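Local atomic coordinates of extracellular sialidase/neuraminidase, putative (Aspergillus fumigatus, PDB entry 2XZI), a protein that probably hydrolyses terminal sialic acid residues of glycans, acting as a KDNase that releases deaminoneuraminic acid (KDN). Residues T75-T78 with A79-G82; R373-N376 with L377-L381; S145-G149 with R150-Y154; D87-P90 with L91-V94; Y320-K323 with L324-K328. All blocks are in the same frame, centred on the assembly; numbering follows the deposited sequence.

How the contacts relate
Along the chain the contacts run 1, 4, 3, 5, 2, and all belong to what is, in keeping with the sialidase family, a six-bladed beta-propeller. Contacts 1 and 4 share the connection between strands 68-74 and 92-93; their centres are about 12 Å apart and Asp87 O meets Lys76 N and Asn80 ND2. Contacts 5 and 2, centres about 10 Å apart, join at Arg322 and Trp379. Arg374 touches 79-82, so contacts 1, 2, 4 and 5 knit the blade of strand 68-74, the C-terminal strand and helix, and the blade of strand 322-323 together. Contact 3 stands apart, about 41 Å centre to centre from contact 2 and across the chain's centre from it; there Arg151 is near bound KDN.

Contact 1. Residues T75-T78 with A79-G82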
# COMPACT_ATOMS: atom_id res chain seq x y z
N THR A 75 9.22 -5.82 -12.54
CA THR A 75 9.18 -6.78 -13.62
C THR A 75 10.37 -6.55 -14.56
O THR A 75 10.81 -5.40 -14.77
CB THR A 75 7.83 -6.76 -14.38
OG1 THR A 75 7.57 -5.45 -14.91
CG2 THR A 75 6.72 -7.18 -13.43
N LYS A 76 10.91 -7.66 -15.07
CA LYS A 76 12.10 -7.64 -15.92
C LYS A 76 11.89 -6.86 -17.20
O LYS A 76 12.80 -6.16 -17.67
CB LYS A 76 12.52 -9.07 -16.27
CG LYS A 76 13.15 -9.84 -15.13
CD LYS A 76 13.47 -11.26 -15.59
CE LYS A 76 14.15 -12.03 -14.49
NZ LYS A 76 14.38 -13.44 -14.94
N THR A 77 10.68 -6.93 -17.75
CA THR A 77 10.36 -6.21 -18.96
C THR A 77 9.12 -5.40 -18.72
O THR A 77 8.44 -5.56 -17.68
CB THR A 77 10.13 -7.13 -20.16
OG1 THR A 77 8.84 -7.72 -20.05
CG2 THR A 77 11.23 -8.24 -20.27
N THR A 78 8.82 -4.51 -19.66
CA THR A 78 7.60 -3.69 -19.59
C THR A 78 6.35 -4.46 -20.04
O THR A 78 5.23 -3.96 -19.90
CB THR A 78 7.75 -2.42 -20.45
OG1 THR A 78 7.91 -2.82 -21.82
CG2 THR A 78 8.97 -1.59 -20.03
N ALA A 79 6.54 -5.66 -20.59
CA ALA A 79 5.46 -6.38 -21.25
C ALA A 79 5.06 -7.69 -20.59
O ALA A 79 4.05 -8.29 -20.96
CB ALA A 79 5.81 -6.62 -22.73
N ASN A 80 5.82 -8.14 -19.59
CA ASN A 80 5.56 -9.48 -19.06
C ASN A 80 4.48 -9.53 -17.99
O ASN A 80 3.97 -10.61 -17.66
CB ASN A 80 6.86 -10.20 -18.62
CG ASN A 80 7.47 -9.66 -17.34
OD1 ASN A 80 6.76 -9.20 -16.44
ND2 ASN A 80 8.80 -9.77 -17.22
N ASN A 81 4.11 -8.35 -17.48
CA ASN A 81 2.96 -8.22 -16.57
C ASN A 81 3.12 -8.97 -15.24
O ASN A 81 2.15 -9.17 -14.50
CB ASN A 81 1.65 -8.60 -17.28
CG ASN A 81 1.43 -7.81 -18.56
OD1 ASN A 81 1.49 -6.59 -18.57
ND2 ASN A 81 1.19 -8.52 -19.66
N GLY A 82 4.34 -9.39 -14.92
CA GLY A 82 4.61 -10.09 -13.67
C GLY A 82 3.89 -11.41 -13.53
O GLY A 82 3.59 -11.84 -12.42
O HOH W 1 5.26 -5.78 -17.08
O HOH W 2 2.41 -4.56 -20.11
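With chi1 of 77°, Thr77 swings OG1 back between its own N and carbonyl carbon, and Asn80 does likewise with CG at 74°; both polar ends are thereby folded into the turn and not thrown outward. Thr77 OG1 accepts the amide of Ala79 (N to OG1 3.1 Å, 153° at the hydrogen), as in an ST turn, and takes a weak, bent bond from Asn80 N as well. Asn80 OD1 then receives Gly82 N at 2.9 Å, an Asx turn with the donor tilted somewhat from the carbonyl plane. Thr75 and Asn80 slide past each other in opposite senses: OD1 of Asn80 sits 3.4 Å from Thr75 CB, while Thr75 CG2 presses 3.6 Å from Gly82 N. Thr75 OG1 donates to Thr77 O at 2.9 Å. One water bridges the two limbs, from Thr77 O to Asn81 N, and a second joins Thr78 O to Asn81 OD1. Beyond the turn, Asn80 ND2 donates to Asp87 O, and Gly82 O accepts from the indole nitrogens of Trp88 and Trp372. The spacing Thr78-x-Asn80-x-Gly82, followed by Trp88 and set between the third and fourth strands of a blade, is consistent with a degenerate Asp box of the BNR type, Asn80 taking the aspartate's place.

Contact 2. Residues R373-N376 with L377-L381; sequences RRFN and LSWIL
Asn376 OD1 is gripped twice: by Trp379 N across the turn, 2.9 Å away, and by the backbone N of Tyr11 from the N-terminal part of the chain. Asn376 is the N-cap residue, and its capping bond from Trp379 comes from above the carbonyl plane (40° out), not along a lone pair. Chi1 of 61° is what folds the amide back over the first turn, and OD1 consequently also lies 3.5 Å from Trp379 CB. The other end of the amide, ND2, donates to Ala9 O, which fixes its rotation. A weak backbone bond, Ile380 N to Asn376 O at 3.4 Å, starts the helical pattern, and Leu381 N to Leu377 O continues it.

Next to the cap the contact turns apolar. CZ3 of Trp379 comes over one face of the Phe375 ring, near its rim, in an oblique pair with planes 38° apart, and Phe375 CB meets Trp379 CE3 at 3.8 Å. Ile380 reaches the far part of the same phenyl ring through CD1, 3.8 Å from Phe375 CE1. Phe375, Trp379 and Ile380 are all buried.

Strand 373-375 and helix 377-381 run almost perpendicular, axes 8.6 Å apart at closest. Phe375 and Ile380 press on Val307 of strand 305-310 and on Ile349 of strand 349-356, so the helix closes over the seam between two neighbouring sheets, with Trp379 covered by Arg322 and His12.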
# COMPACT_ATOMS: atom_id res chain seq x y z
N ARG A 373 -0.63 -11.44 -6.51
CA ARG A 373 -1.77 -12.07 -7.15
C ARG A 373 -2.10 -11.31 -8.40
O ARG A 373 -2.00 -10.06 -8.43
CB ARG A 373 -2.99 -12.01 -6.26
CG ARG A 373 -2.90 -12.82 -5.01
CD ARG A 373 -4.20 -12.75 -4.21
NE ARG A 373 -4.23 -13.81 -3.20
CZ ARG A 373 -4.55 -15.07 -3.46
NH1 ARG A 373 -4.91 -15.45 -4.69
NH2 ARG A 373 -4.52 -15.97 -2.48
N ARG A 374 -2.50 -12.05 -9.44
CA ARG A 374 -3.17 -11.48 -10.60
C ARG A 374 -4.51 -12.17 -10.74
O ARG A 374 -4.60 -13.39 -10.63
CB ARG A 374 -2.34 -11.70 -11.86
CG ARG A 374 -1.09 -10.86 -11.89
CD ARG A 374 0.02 -11.42 -12.80
NE ARG A 374 -0.48 -12.03 -14.03
CZ ARG A 374 -0.85 -11.35 -15.12
NH1 ARG A 374 -0.75 -10.03 -15.16
NH2 ARG A 374 -1.36 -12.02 -16.16
N PHE A 375 -5.55 -11.39 -11.02
CA PHE A 375 -6.86 -11.97 -11.33
C PHE A 375 -7.62 -11.00 -12.18
O PHE A 375 -7.35 -9.80 -12.14
CB PHE A 375 -7.63 -12.32 -10.04
CG PHE A 375 -7.63 -11.23 -8.99
CD1 PHE A 375 -8.52 -10.19 -9.07
CD2 PHE A 375 -6.74 -11.27 -7.92
CE1 PHE A 375 -8.53 -9.19 -8.10
CE2 PHE A 375 -6.75 -10.28 -6.95
CZ PHE A 375 -7.66 -9.24 -7.05
N ASN A 376 -8.55 -11.50 -12.98
CA ASN A 376 -9.39 -10.60 -13.76
C ASN A 376 -10.74 -10.35 -13.11
O ASN A 376 -11.07 -10.93 -12.07
CB ASN A 376 -9.52 -11.06 -15.22
CG ASN A 376 -10.16 -12.43 -15.37
OD1 ASN A 376 -10.54 -13.10 -14.40
ND2 ASN A 376 -10.27 -12.86 -16.62
N LEU A 377 -11.49 -9.43 -13.70
CA LEU A 377 -12.82 -9.10 -13.20
C LEU A 377 -13.70 -10.33 -13.20
O LEU A 377 -14.47 -10.55 -12.26
CB LEU A 377 -13.45 -7.98 -14.03
CG LEU A 377 -12.80 -6.61 -13.93
CD1 LEU A 377 -13.43 -5.72 -14.99
CD2 LEU A 377 -12.94 -6.01 -12.52
N SER A 378 -13.59 -11.15 -14.25
CA SER A 378 -14.35 -12.39 -14.33
C SER A 378 -14.13 -13.28 -13.12
O SER A 378 -15.07 -13.85 -12.59
CB SER A 378 -13.98 -13.17 -15.56
OG SER A 378 -14.67 -14.40 -15.55
N TRP A 379 -12.89 -13.38 -12.66
CA TRP A 379 -12.62 -14.18 -11.48
C TRP A 379 -13.40 -13.66 -10.26
O TRP A 379 -14.02 -14.44 -9.53
CB TRP A 379 -11.12 -14.28 -11.18
CG TRP A 379 -10.84 -15.16 -10.02
CD1 TRP A 379 -10.73 -16.52 -10.02
CD2 TRP A 379 -10.67 -14.75 -8.66
NE1 TRP A 379 -10.48 -16.98 -8.75
CE2 TRP A 379 -10.43 -15.91 -7.89
CE3 TRP A 379 -10.68 -13.50 -8.01
CZ2 TRP A 379 -10.21 -15.87 -6.51
CZ3 TRP A 379 -10.44 -13.46 -6.63
CH2 TRP A 379 -10.21 -14.64 -5.90
N ILE A 380 -13.41 -12.34 -10.06
CA ILE A 380 -14.16 -11.78 -8.94
C ILE A 380 -15.65 -12.07 -9.08
O ILE A 380 -16.30 -12.53 -8.13
CB ILE A 380 -13.98 -10.26 -8.83
CG1 ILE A 380 -12.50 -9.88 -8.70
CG2 ILE A 380 -14.77 -9.72 -7.63
CD1 ILE A 380 -12.22 -8.35 -8.71
N LEU A 381 -16.18 -11.79 -10.27
CA LEU A 381 -17.63 -11.89 -10.54
C LEU A 381 -18.20 -13.30 -10.52
O LEU A 381 -19.38 -13.49 -10.26
CB LEU A 381 -17.97 -11.21 -11.87
CG LEU A 381 -17.72 -9.70 -11.86
CD1 LEU A 381 -17.70 -9.18 -13.31
CD2 LEU A 381 -18.75 -8.99 -11.00

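Contact 3. Residues S145-G149 with R150-Y154; sequences STWEG and RRHLY
The tight part of this contact sets the buried His152 against the indole of Trp147, a residue that is itself exposed. The imidazole comes edge-on to the indole: CE1 of His152 stands 3.2 Å above the plane of Trp147, closest to CE2 and CZ2 at 3.4 Å each, in an edge-to-face pair with planes at 63°. The next atom of the same ring, NE2, donates to Trp147 O over only 2.7 Å. That bond is nearly straight, lies in the carbonyl plane and has its acceptor exactly in the imidazole plane, so Trp147 holds the histidine by backbone and side chain together. Trp147 can do both because CG is trans to its amide nitrogen (chi1 -176°), which carries the indole back over its own carbonyl.

Packing is close along Arg150 too, whose CB and CG both lie 3.2 Å from Thr146 O; the chain then bends at chi3, touching Thr172 and Trp180, and NH2 makes a weak bond to Pro177 O. On the looser side, Ser145, Thr146, Trp147 and Glu148 are exposed. There Thr146 OG1, also hydrogen-bonded to Asp144 OD1, accepts Gly149 N at 2.9 Å, an ST motif, and a water joins Glu148 O to Arg150 O.

His152 ND1 bonds Asp170 OD2. With NE2 spent as a donor to a carbonyl and ND1 facing a carboxylate, the imidazole is probably protonated on both nitrogens and positively charged, which would polarise the CE1 hydrogen and strengthen its attraction to the indole face.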
# COMPACT_ATOMS: atom_id res chain seq x y z
N SER A 145 7.63 15.17 19.51
CA SER A 145 7.51 16.26 18.56
C SER A 145 8.84 16.94 18.24
O SER A 145 8.87 17.94 17.52
CB SER A 145 6.50 17.28 19.07
OG SER A 145 7.04 18.01 20.16
N THR A 146 9.95 16.40 18.73
CA THR A 146 11.27 16.97 18.44
C THR A 146 11.68 16.57 17.03
O THR A 146 11.14 15.61 16.46
CB THR A 146 12.35 16.48 19.41
OG1 THR A 146 12.60 15.08 19.18
CG2 THR A 146 11.94 16.71 20.87
N TRP A 147 12.63 17.30 16.46
CA TRP A 147 13.12 17.01 15.11
C TRP A 147 13.71 15.60 15.03
O TRP A 147 13.44 14.86 14.08
CB TRP A 147 14.16 18.05 14.69
CG TRP A 147 14.65 17.90 13.28
CD1 TRP A 147 15.93 17.60 12.89
CD2 TRP A 147 13.89 18.04 12.08
NE1 TRP A 147 16.01 17.56 11.53
CE2 TRP A 147 14.77 17.83 11.00
CE3 TRP A 147 12.54 18.33 11.81
CZ2 TRP A 147 14.35 17.89 9.67
CZ3 TRP A 147 12.13 18.39 10.48
CH2 TRP A 147 13.04 18.17 9.43
N GLU A 148 14.45 15.20 16.04
CA GLU A 148 15.09 13.89 16.07
C GLU A 148 14.11 12.75 16.36
O GLU A 148 14.29 11.63 15.87
CB GLU A 148 16.22 13.88 17.12
CG GLU A 148 17.29 14.95 16.90
CD GLU A 148 16.88 16.37 17.36
OE1 GLU A 148 15.90 16.52 18.14
OE2 GLU A 148 17.55 17.33 16.93
N GLY A 149 13.06 13.04 17.14
CA GLY A 149 12.14 12.01 17.61
C GLY A 149 10.80 11.89 16.91
O GLY A 149 10.00 11.04 17.27
N ARG A 150 10.54 12.74 15.92
CA ARG A 150 9.24 12.75 15.23
C ARG A 150 9.30 11.90 13.99
O ARG A 150 10.38 11.54 13.52
CB ARG A 150 8.79 14.17 14.85
CG ARG A 150 9.63 14.86 13.78
CD ARG A 150 9.21 16.31 13.54
NE ARG A 150 7.84 16.40 13.03
CZ ARG A 150 7.30 17.47 12.44
NH1 ARG A 150 7.99 18.58 12.26
NH2 ARG A 150 6.05 17.41 12.00
N ARG A 151 8.12 11.56 13.48
CA ARG A 151 8.04 10.91 12.18
C ARG A 151 8.22 11.95 11.07
O ARG A 151 7.56 13.00 11.06
CB ARG A 151 6.72 10.16 12.05
CG ARG A 151 6.67 8.93 12.95
CD ARG A 151 7.12 7.68 12.21
NE ARG A 151 6.06 7.22 11.33
CZ ARG A 151 6.12 6.14 10.56
NH1 ARG A 151 7.24 5.41 10.51
NH2 ARG A 151 5.06 5.81 9.83
N HIS A 152 9.13 11.66 10.14
CA HIS A 152 9.41 12.53 8.99
C HIS A 152 8.71 12.01 7.75
O HIS A 152 8.32 10.85 7.71
CB HIS A 152 10.92 12.61 8.72
CG HIS A 152 11.67 13.36 9.77
ND1 HIS A 152 12.52 14.41 9.47
CD2 HIS A 152 11.72 13.21 11.12
CE1 HIS A 152 13.03 14.89 10.59
NE2 HIS A 152 12.58 14.17 11.60
N LEU A 153 8.54 12.89 6.77
CA LEU A 153 7.97 12.58 5.49
C LEU A 153 9.01 12.88 4.44
O LEU A 153 9.51 14.01 4.34
CB LEU A 153 6.71 13.44 5.24
CG LEU A 153 6.05 13.22 3.87
CD1 LEU A 153 5.26 11.92 3.92
CD2 LEU A 153 5.13 14.34 3.54
N TYR A 154 9.37 11.84 3.69
CA TYR A 154 10.38 11.92 2.64
C TYR A 154 9.79 11.68 1.27
O TYR A 154 8.77 11.00 1.12
CB TYR A 154 11.43 10.87 2.93
CG TYR A 154 12.53 11.32 3.87
CD1 TYR A 154 12.41 11.18 5.26
CD2 TYR A 154 13.70 11.89 3.38
CE1 TYR A 154 13.44 11.57 6.11
CE2 TYR A 154 14.73 12.28 4.24
CZ TYR A 154 14.59 12.14 5.59
OH TYR A 154 15.63 12.53 6.42
O HOH W 3 12.44 9.87 14.80

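Contact 4. Residues D87-P90 with L91-V94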
# COMPACT_ATOMS: atom_id res chain seq x y z
N ASP A 87 9.43 -13.72 -14.18
CA ASP A 87 9.21 -12.41 -14.78
C ASP A 87 9.70 -11.24 -13.92
O ASP A 87 9.68 -10.08 -14.37
CB ASP A 87 7.72 -12.24 -15.07
CG ASP A 87 7.25 -13.09 -16.23
OD1 ASP A 87 8.02 -13.25 -17.20
OD2 ASP A 87 6.10 -13.56 -16.19
N TRP A 88 10.10 -11.54 -12.68
CA TRP A 88 10.46 -10.51 -11.71
C TRP A 88 11.96 -10.43 -11.47
O TRP A 88 12.63 -11.46 -11.33
CB TRP A 88 9.73 -10.77 -10.39
CG TRP A 88 8.27 -10.48 -10.45
CD1 TRP A 88 7.26 -11.36 -10.76
CD2 TRP A 88 7.63 -9.23 -10.18
NE1 TRP A 88 6.04 -10.73 -10.70
CE2 TRP A 88 6.24 -9.42 -10.35
CE3 TRP A 88 8.10 -7.96 -9.80
CZ2 TRP A 88 5.32 -8.41 -10.15
CZ3 TRP A 88 7.18 -6.95 -9.61
CH2 TRP A 88 5.80 -7.18 -9.77
N GLU A 89 12.46 -9.21 -11.40
CA GLU A 89 13.86 -8.98 -11.01
C GLU A 89 14.14 -9.40 -9.56
O GLU A 89 13.21 -9.52 -8.75
CB GLU A 89 14.23 -7.51 -11.19
CG GLU A 89 14.28 -7.06 -12.65
CD GLU A 89 14.56 -5.57 -12.79
OE1 GLU A 89 14.49 -4.85 -11.77
OE2 GLU A 89 14.83 -5.13 -13.93
N PRO A 90 15.42 -9.59 -9.20
CA PRO A 90 15.78 -9.76 -7.79
C PRO A 90 15.54 -8.51 -6.96
O PRO A 90 15.38 -7.40 -7.49
CB PRO A 90 17.29 -10.06 -7.84
CG PRO A 90 17.56 -10.53 -9.23
CD PRO A 90 16.58 -9.78 -10.09
N LEU A 91 15.49 -8.70 -5.65
CA LEU A 91 15.26 -7.62 -4.70
C LEU A 91 16.29 -6.51 -4.83
O LEU A 91 17.49 -6.76 -4.93
CB LEU A 91 15.28 -8.18 -3.27
CG LEU A 91 14.76 -7.22 -2.21
CD1 LEU A 91 13.23 -7.14 -2.28
CD2 LEU A 91 15.21 -7.73 -0.86
N ARG A 92 15.80 -5.27 -4.83
CA ARG A 92 16.63 -4.06 -4.81
C ARG A 92 16.18 -3.16 -3.65
O ARG A 92 15.20 -3.46 -2.96
CB ARG A 92 16.48 -3.29 -6.12
CG ARG A 92 16.93 -4.04 -7.36
CD ARG A 92 16.71 -3.15 -8.55
NE ARG A 92 17.09 -3.78 -9.80
CZ ARG A 92 17.18 -3.14 -10.95
NH1 ARG A 92 16.91 -1.85 -11.01
NH2 ARG A 92 17.54 -3.78 -12.05
N GLU A 93 16.92 -2.07 -3.43
CA GLU A 93 16.68 -1.17 -2.31
C GLU A 93 16.47 0.25 -2.83
O GLU A 93 17.23 0.72 -3.69
CB GLU A 93 17.86 -1.21 -1.34
CG GLU A 93 17.69 -0.39 -0.08
CD GLU A 93 18.82 -0.60 0.89
OE1 GLU A 93 19.92 -0.07 0.64
OE2 GLU A 93 18.59 -1.30 1.90
N VAL A 94 15.42 0.90 -2.34
CA VAL A 94 15.22 2.31 -2.63
C VAL A 94 16.11 3.11 -1.66
O VAL A 94 16.88 3.95 -2.11
CB VAL A 94 13.75 2.73 -2.47
CG1 VAL A 94 13.62 4.24 -2.62
CG2 VAL A 94 12.87 2.04 -3.49
O HOH W 4 17.54 -6.62 -9.42
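Glu89, Pro90 and Leu91 run in a polyproline-like extension, Glu89 and Pro90 both near phi -65° and psi 162°, and Arg92 brings the chain into the short strand 92-93. Three residues apart, Glu89 and Arg92 therefore come out on the same side of the backbone, while Leu91 between them turns inward to Val71 and Phe18. Strand 92-93 is the outermost of a four-stranded antiparallel sheet, next to 68-74, the usual place of a fourth strand in a propeller blade; at Val94 the chain turns a corner and leaves it.

Glu89 lays its carboxylate over the guanidinium of Arg92, the planes only 21° apart. OE1 rides 3.1 Å above that plane toward its rim and is 3.2 Å from NH2. No N-H of the arginine points at it, so the salt bridge is purely electrostatic. The N-H of Arg92 NE goes instead to an in-plane water at 2.9 Å, which in turn donates to Pro90 O at 3.0 Å and so bridges Arg92 NE to Pro90 O. Both charges have further partners: Glu89 OE2 pairs with Arg74, and Arg92 NH1 donates to Asn163 OD1.

Contact 5. Residues Y320-K323 with L324-K328; sequences YGRK and LEDAK
One face of the Arg322 guanidinium is covered by the indole of Trp379 from the C-terminal helix, nearly parallel and offset toward the NE1 side of the indole, in a cation-pi contact; at its edge sits the carboxylate of Asp326. Asp326 OD2 takes the NE hydrogen over 2.9 Å, only 8° out of the guanidinium plane and nearly straight. It uses the anti lone pair, the one turned away from OD1. The two flat groups are 75° apart, so this is a single-bond salt bridge rather than a paired, two-pronged one. Arg322 reaches the aspartate with an extended chain, CG set opposite its amide nitrogen, and CG itself passes 3.3 Å from OD2. A water adds a further hydrogen to OD2 at 2.7 Å while accepting from Lys323 N, and Arg322 NH1 is spoken for by Trp379 O.

The backbone closes beneath: Asp326 N donates to Lys323 O at 3.1 Å, and Ala327 N to Leu324 O at 2.9 Å. Two successive turns of this kind make a 3-10 segment that starts as a type I beta turn, carrying the chain off the outermost strand, 322-323, of a propeller blade.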
# COMPACT_ATOMS: atom_id res chain seq x y z
N TYR A 320 -20.45 -8.24 -2.71
CA TYR A 320 -19.78 -9.17 -1.81
C TYR A 320 -18.34 -9.40 -2.27
O TYR A 320 -17.41 -9.43 -1.45
CB TYR A 320 -20.56 -10.50 -1.75
CG TYR A 320 -19.94 -11.53 -0.83
CD1 TYR A 320 -18.81 -12.26 -1.22
CD2 TYR A 320 -20.46 -11.76 0.44
CE1 TYR A 320 -18.22 -13.19 -0.39
CE2 TYR A 320 -19.87 -12.71 1.29
CZ TYR A 320 -18.75 -13.42 0.86
OH TYR A 320 -18.14 -14.35 1.67
N GLY A 321 -18.18 -9.60 -3.58
CA GLY A 321 -16.86 -9.80 -4.16
C GLY A 321 -16.44 -11.24 -4.07
O GLY A 321 -17.27 -12.15 -4.20
N ARG A 322 -15.15 -11.46 -3.85
CA ARG A 322 -14.62 -12.80 -3.74
C ARG A 322 -13.52 -12.88 -2.68
O ARG A 322 -12.67 -12.01 -2.57
CB ARG A 322 -14.11 -13.29 -5.09
CG ARG A 322 -13.83 -14.79 -5.11
CD ARG A 322 -13.70 -15.36 -6.50
NE ARG A 322 -13.77 -16.82 -6.44
CZ ARG A 322 -13.85 -17.62 -7.50
NH1 ARG A 322 -13.89 -17.13 -8.73
NH2 ARG A 322 -13.93 -18.93 -7.30
N LYS A 323 -13.57 -13.94 -1.88
CA LYS A 323 -12.51 -14.21 -0.93
C LYS A 323 -11.25 -14.63 -1.65
O LYS A 323 -11.29 -15.52 -2.50
CB LYS A 323 -12.90 -15.35 0.02
CG LYS A 323 -14.10 -15.06 0.85
CD LYS A 323 -14.37 -16.28 1.74
CE LYS A 323 -15.59 -16.07 2.61
NZ LYS A 323 -15.86 -17.29 3.45
N LEU A 324 -10.12 -14.03 -1.27
CA LEU A 324 -8.84 -14.46 -1.85
C LEU A 324 -8.51 -15.92 -1.54
O LEU A 324 -7.80 -16.57 -2.33
CB LEU A 324 -7.66 -13.55 -1.44
CG LEU A 324 -7.82 -12.09 -1.82
CD1 LEU A 324 -6.51 -11.34 -1.58
CD2 LEU A 324 -8.31 -11.88 -3.26
N GLU A 325 -9.07 -16.44 -0.45
CA GLU A 325 -8.81 -17.83 -0.07
C GLU A 325 -9.41 -18.83 -1.07
O GLU A 325 -9.08 -20.00 -1.04
CB GLU A 325 -9.22 -18.11 1.39
CG GLU A 325 -10.44 -17.35 1.91
CD GLU A 325 -10.49 -17.29 3.44
OE1 GLU A 325 -10.38 -18.36 4.08
OE2 GLU A 325 -10.66 -16.17 3.99
N ASP A 326 -10.27 -18.36 -1.98
CA ASP A 326 -10.77 -19.21 -3.08
C ASP A 326 -9.65 -19.59 -4.05
O ASP A 326 -9.78 -20.56 -4.81
CB ASP A 326 -11.86 -18.50 -3.89
CG ASP A 326 -13.16 -18.32 -3.13
OD1 ASP A 326 -13.27 -18.73 -1.96
OD2 ASP A 326 -14.10 -17.75 -3.75
N ALA A 327 -8.56 -18.82 -4.04
CA ALA A 327 -7.37 -19.09 -4.83
C ALA A 327 -6.17 -19.06 -3.86
O ALA A 327 -5.29 -18.22 -3.97
CB ALA A 327 -7.21 -18.04 -5.93
N LYS A 328 -6.15 -20.00 -2.91
CA LYS A 328 -5.15 -19.99 -1.83
C LYS A 328 -3.74 -20.27 -2.34
O LYS A 328 -3.53 -21.03 -3.30
CB LYS A 328 -5.53 -20.97 -0.71
CG LYS A 328 -4.85 -20.69 0.63
CD LYS A 328 -5.05 -21.83 1.64
CE LYS A 328 -4.36 -21.54 2.98
NZ LYS A 328 -5.07 -20.53 3.81
O HOH W 5 -15.64 -16.02 -2.39